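Local coordinates for protein putative sulfatase yidJ (Bacteroides fragilis, PDB 2QZU) that probably hydrolyses sulfate esters as a metal-dependent arylsulfatase of the sulfatase family, within the wider alkaline phosphatase clan, at residues V238-L249 with R277-E288. Numbering follows the deposited sequence.
Sequences VPDRYKEIYKDL and RNYYACITGVDE
Y242 and A281 bring the backbones closest, their CA atoms 4.9 Å apart, where the short helix 240-244 crosses helix 277-288 at 118° with 8.2 Å between the axes. Two tyrosines four residues apart illustrate how an aromatic side chain can pack by its face and bond by its rim. The Y242 ring is a knob among A281, T284, G285 and E288: G285 CA lies 3.5 Å from the ring centroid, a CH-pi contact, while R241 CG covers the opposite face. With CG anti to the carbonyl carbon (chi1 -61°), the ring lies along the partner helix and its OH donates to E288 OE2 (2.7 Å) from above the carboxylate plane. Water 1 links that same oxygen to R241 NE; the R241 guanidinium also forms a salt bridge with E202. In this alkaline phosphatase-like fold, the segment after strand 222-228 of the central sheet packs on the long helix 267-299, which precedes strand 306-311. Y246 repeats the scheme, its face on Y280 CB and its OH giving a 2.6 Å hydrogen bond to T284 OG1; both oxygens also bond to the backbone of K52. Farther along, L249 CD2 meets the edge of the Y280 ring, and the extended R277 reaches past L249 to donate from NH2 to L249 O (2.8 Å), in the carbonyl plane. Water 2 bridges K243 NZ, also bonded to E236 O, and N278 OD1.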
loop_
_atom_site.group_PDB
_atom_site.type_symbol
_atom_site.label_atom_id
_atom_site.label_comp_id
_atom_site.label_asym_id
_atom_site.label_seq_id
_atom_site.Cartn_x
_atom_site.Cartn_y
_atom_site.Cartn_z
ATOM N N VAL A 238 -2.665 2.715 -11.099
ATOM C CA VAL A 238 -3.235 3.003 -12.406
ATOM C C VAL A 238 -2.259 3.935 -13.122
ATOM O O VAL A 238 -1.620 4.780 -12.486
ATOM C CB VAL A 238 -4.625 3.681 -12.253
ATOM C CG1 VAL A 238 -4.522 4.906 -11.346
ATOM C CG2 VAL A 238 -5.185 4.054 -13.617
ATOM N N PRO A 239 -2.100 3.779 -14.447
ATOM C CA PRO A 239 -1.171 4.645 -15.183
ATOM C C PRO A 239 -1.401 6.136 -14.959
ATOM O O PRO A 239 -2.539 6.600 -14.847
ATOM C CB PRO A 239 -1.391 4.226 -16.631
ATOM C CG PRO A 239 -1.653 2.748 -16.489
ATOM C CD PRO A 239 -2.631 2.723 -15.328
ATOM N N ASP A 240 -0.299 6.876 -14.913
ATOM C CA ASP A 240 -0.325 8.314 -14.685
ATOM C C ASP A 240 -1.208 9.110 -15.631
ATOM O O ASP A 240 -1.807 10.105 -15.220
ATOM C CB ASP A 240 1.098 8.875 -14.738
ATOM C CG ASP A 240 1.991 8.282 -13.671
ATOM O OD1 ASP A 240 1.541 8.202 -12.510
ATOM O OD2 ASP A 240 3.139 7.901 -13.989
ATOM N N ARG A 241 -1.294 8.690 -16.889
ATOM C CA ARG A 241 -2.115 9.430 -17.843
ATOM C C ARG A 241 -3.586 9.480 -17.434
ATOM O O ARG A 241 -4.284 10.448 -17.733
ATOM C CB ARG A 241 -1.959 8.857 -19.259
ATOM C CG ARG A 241 -2.291 7.382 -19.430
ATOM C CD ARG A 241 -2.046 6.966 -20.878
ATOM N NE ARG A 241 -2.442 5.589 -21.167
ATOM C CZ ARG A 241 -1.766 4.510 -20.782
ATOM N NH1 ARG A 241 -0.646 4.637 -20.083
ATOM N NH2 ARG A 241 -2.203 3.302 -21.110
ATOM N N TYR A 242 -4.061 8.451 -16.742
ATOM C CA TYR A 242 -5.449 8.452 -16.297
ATOM C C TYR A 242 -5.616 9.331 -15.058
ATOM O O TYR A 242 -6.670 9.935 -14.852
ATOM C CB TYR A 242 -5.912 7.018 -16.029
ATOM C CG TYR A 242 -5.832 6.162 -17.269
ATOM C CD1 TYR A 242 -6.573 6.485 -18.409
ATOM C CD2 TYR A 242 -4.986 5.061 -17.326
ATOM C CE1 TYR A 242 -6.469 5.734 -19.570
ATOM C CE2 TYR A 242 -4.874 4.301 -18.482
ATOM C CZ TYR A 242 -5.621 4.646 -19.600
ATOM O OH TYR A 242 -5.517 3.892 -20.740
ATOM N N LYS A 243 -4.570 9.420 -14.243
ATOM C CA LYS A 243 -4.621 10.256 -13.048
ATOM C C LYS A 243 -4.619 11.732 -13.445
ATOM O O LYS A 243 -5.301 12.551 -12.826
ATOM C CB LYS A 243 -3.423 9.969 -12.130
ATOM C CG LYS A 243 -3.407 8.580 -11.505
ATOM C CD LYS A 243 -2.239 8.440 -10.524
ATOM C CE LYS A 243 -2.184 7.064 -9.884
ATOM N NZ LYS A 243 -1.062 6.960 -8.902
ATOM N N GLU A 244 -3.855 12.061 -14.485
ATOM C CA GLU A 244 -3.751 13.437 -14.975
ATOM C C GLU A 244 -5.110 14.031 -15.324
ATOM O O GLU A 244 -5.321 15.234 -15.198
ATOM C CB GLU A 244 -2.861 13.498 -16.223
ATOM C CG GLU A 244 -1.541 14.223 -16.028
ATOM C CD GLU A 244 -0.381 13.277 -15.787
ATOM O OE1 GLU A 244 -0.068 12.479 -16.698
ATOM O OE2 GLU A 244 0.219 13.332 -14.692
ATOM N N ILE A 245 -6.024 13.181 -15.776
ATOM C CA ILE A 245 -7.357 13.623 -16.159
ATOM C C ILE A 245 -8.139 14.224 -14.993
ATOM O O ILE A 245 -8.994 15.086 -15.195
ATOM C CB ILE A 245 -8.158 12.443 -16.766
ATOM C CG1 ILE A 245 -7.488 11.987 -18.067
ATOM C CG2 ILE A 245 -9.606 12.855 -17.028
ATOM C CD1 ILE A 245 -8.073 10.717 -18.646
ATOM N N TYR A 246 -7.835 13.784 -13.776
ATOM C CA TYR A 246 -8.538 14.269 -12.591
ATOM C C TYR A 246 -7.693 15.136 -11.656
ATOM O O TYR A 246 -8.073 15.367 -10.506
ATOM C CB TYR A 246 -9.104 13.072 -11.824
ATOM C CG TYR A 246 -10.092 12.280 -12.649
ATOM C CD1 TYR A 246 -11.405 12.720 -12.804
ATOM C CD2 TYR A 246 -9.697 11.127 -13.330
ATOM C CE1 TYR A 246 -12.304 12.036 -13.618
ATOM C CE2 TYR A 246 -10.588 10.431 -14.152
ATOM C CZ TYR A 246 -11.889 10.896 -14.289
ATOM O OH TYR A 246 -12.772 10.236 -15.104
ATOM N N LYS A 247 -6.562 15.622 -12.155
ATOM C CA LYS A 247 -5.671 16.452 -11.354
ATOM C C LYS A 247 -6.341 17.734 -10.864
ATOM O O LYS A 247 -5.961 18.277 -9.827
ATOM C CB LYS A 247 -4.414 16.812 -12.153
ATOM C CG LYS A 247 -4.670 17.682 -13.374
ATOM C CD LYS A 247 -3.367 18.085 -14.046
ATOM C CE LYS A 247 -3.619 18.962 -15.263
ATOM N NZ LYS A 247 -2.351 19.402 -15.910
ATOM N N ASP A 248 -7.336 18.216 -11.607
ATOM C CA ASP A 248 -8.036 19.444 -11.231
ATOM C C ASP A 248 -9.447 19.193 -10.704
ATOM O O ASP A 248 -10.219 20.133 -10.516
ATOM C CB ASP A 248 -8.111 20.404 -12.422
ATOM C CG ASP A 248 -6.744 20.757 -12.978
ATOM O OD1 ASP A 248 -5.864 21.164 -12.189
ATOM O OD2 ASP A 248 -6.552 20.634 -14.206
ATOM N N LEU A 249 -9.779 17.925 -10.473
ATOM C CA LEU A 249 -11.100 17.564 -9.968
ATOM C C LEU A 249 -11.375 18.229 -8.619
ATOM O O LEU A 249 -10.532 18.203 -7.725
ATOM C CB LEU A 249 -11.204 16.040 -9.818
ATOM C CG LEU A 249 -12.532 15.480 -9.298
ATOM C CD1 LEU A 249 -13.629 15.736 -10.316
ATOM C CD2 LEU A 249 -12.391 13.988 -9.036
ATOM N N ARG A 277 -10.331 10.480 -6.556
ATOM C CA ARG A 277 -9.632 10.819 -7.796
ATOM C C ARG A 277 -9.048 9.593 -8.483
ATOM O O ARG A 277 -9.212 9.413 -9.694
ATOM C CB ARG A 277 -8.496 11.817 -7.537
ATOM C CG ARG A 277 -8.947 13.254 -7.375
ATOM C CD ARG A 277 -7.761 14.217 -7.375
ATOM N NE ARG A 277 -8.197 15.596 -7.181
ATOM C CZ ARG A 277 -7.383 16.645 -7.159
ATOM N NH1 ARG A 277 -6.078 16.481 -7.322
ATOM N NH2 ARG A 277 -7.878 17.862 -6.971
ATOM N N ASN A 278 -8.356 8.757 -7.716
ATOM C CA ASN A 278 -7.749 7.563 -8.288
ATOM C C ASN A 278 -8.800 6.529 -8.664
ATOM O O ASN A 278 -8.589 5.736 -9.579
ATOM C CB ASN A 278 -6.709 6.981 -7.327
ATOM C CG ASN A 278 -5.388 7.735 -7.383
ATOM O OD1 ASN A 278 -4.581 7.678 -6.454
ATOM N ND2 ASN A 278 -5.159 8.438 -8.485
ATOM N N TYR A 279 -9.935 6.543 -7.967
ATOM C CA TYR A 279 -11.016 5.614 -8.293
ATOM C C TYR A 279 -11.514 5.975 -9.695
ATOM O O TYR A 279 -11.686 5.104 -10.555
ATOM C CB TYR A 279 -12.164 5.740 -7.287
ATOM C CG TYR A 279 -13.286 4.740 -7.498
ATOM C CD1 TYR A 279 -13.071 3.368 -7.336
ATOM C CD2 TYR A 279 -14.564 5.168 -7.851
ATOM C CE1 TYR A 279 -14.111 2.445 -7.518
ATOM C CE2 TYR A 279 -15.608 4.258 -8.037
ATOM C CZ TYR A 279 -15.374 2.900 -7.867
ATOM O OH TYR A 279 -16.410 2.009 -8.038
ATOM N N TYR A 280 -11.729 7.268 -9.935
ATOM C CA TYR A 280 -12.186 7.703 -11.253
ATOM C C TYR A 280 -11.119 7.426 -12.313
ATOM O O TYR A 280 -11.449 7.068 -13.443
ATOM C CB TYR A 280 -12.543 9.198 -11.255
ATOM C CG TYR A 280 -13.830 9.565 -10.533
ATOM C CD1 TYR A 280 -14.808 8.608 -10.251
ATOM C CD2 TYR A 280 -14.084 10.892 -10.171
ATOM C CE1 TYR A 280 -16.008 8.968 -9.626
ATOM C CE2 TYR A 280 -15.273 11.259 -9.552
ATOM C CZ TYR A 280 -16.229 10.295 -9.284
ATOM O OH TYR A 280 -17.402 10.665 -8.680
ATOM N N ALA A 281 -9.845 7.587 -11.951
ATOM C CA ALA A 281 -8.750 7.337 -12.889
ATOM C C ALA A 281 -8.801 5.883 -13.351
ATOM O O ALA A 281 -8.662 5.596 -14.542
ATOM C CB ALA A 281 -7.389 7.634 -12.227
ATOM N N CYS A 282 -9.014 4.974 -12.402
ATOM C CA CYS A 282 -9.102 3.551 -12.713
ATOM C C CYS A 282 -10.256 3.287 -13.660
ATOM O O CYS A 282 -10.113 2.544 -14.628
ATOM C CB CYS A 282 -9.305 2.727 -11.438
ATOM S SG CYS A 282 -7.816 2.504 -10.421
ATOM N N ILE A 283 -11.402 3.895 -13.370
ATOM C CA ILE A 283 -12.580 3.719 -14.201
ATOM C C ILE A 283 -12.343 4.211 -15.622
ATOM O O ILE A 283 -12.690 3.529 -16.583
ATOM C CB ILE A 283 -13.793 4.433 -13.583
ATOM C CG1 ILE A 283 -14.269 3.639 -12.364
ATOM C CG2 ILE A 283 -14.901 4.581 -14.617
ATOM C CD1 ILE A 283 -15.457 4.247 -11.630
ATOM N N THR A 284 -11.743 5.388 -15.758
ATOM C CA THR A 284 -11.472 5.918 -17.083
ATOM C C THR A 284 -10.498 5.006 -17.828
ATOM O O THR A 284 -10.633 4.796 -19.032
ATOM C CB THR A 284 -10.923 7.353 -16.989
ATOM O OG1 THR A 284 -11.953 8.207 -16.476
ATOM C CG2 THR A 284 -10.501 7.863 -18.363
ATOM N N GLY A 285 -9.536 4.441 -17.101
ATOM C CA GLY A 285 -8.582 3.533 -17.714
ATOM C C GLY A 285 -9.286 2.259 -18.152
ATOM O O GLY A 285 -9.039 1.733 -19.237
ATOM N N VAL A 286 -10.168 1.753 -17.298
ATOM C CA VAL A 286 -10.920 0.549 -17.630
ATOM C C VAL A 286 -11.754 0.847 -18.876
ATOM O O VAL A 286 -11.806 0.046 -19.808
ATOM C CB VAL A 286 -11.841 0.127 -16.455
ATOM C CG1 VAL A 286 -12.930 -0.820 -16.941
ATOM C CG2 VAL A 286 -11.010 -0.568 -15.376
ATOM N N ASP A 287 -12.382 2.019 -18.886
ATOM C CA ASP A 287 -13.220 2.453 -20.000
ATOM C C ASP A 287 -12.469 2.408 -21.330
ATOM O O ASP A 287 -12.980 1.898 -22.327
ATOM C CB ASP A 287 -13.719 3.879 -19.743
ATOM C CG ASP A 287 -14.647 4.382 -20.836
ATOM O OD1 ASP A 287 -15.831 3.982 -20.847
ATOM O OD2 ASP A 287 -14.187 5.176 -21.684
ATOM N N GLU A 288 -11.250 2.935 -21.341
ATOM C CA GLU A 288 -10.455 2.955 -22.562
ATOM C C GLU A 288 -10.172 1.549 -23.075
ATOM O O GLU A 288 -10.203 1.299 -24.281
ATOM C CB GLU A 288 -9.141 3.708 -22.329
ATOM C CG GLU A 288 -8.230 3.735 -23.548
ATOM C CD GLU A 288 -7.138 4.780 -23.441
ATOM O OE1 GLU A 288 -7.461 5.985 -23.491
ATOM O OE2 GLU A 288 -5.958 4.399 -23.304
HETATM O O HOH W 1 -4.516 6.777 -22.689
HETATM O O HOH W 2 -1.757 8.784 -6.985
#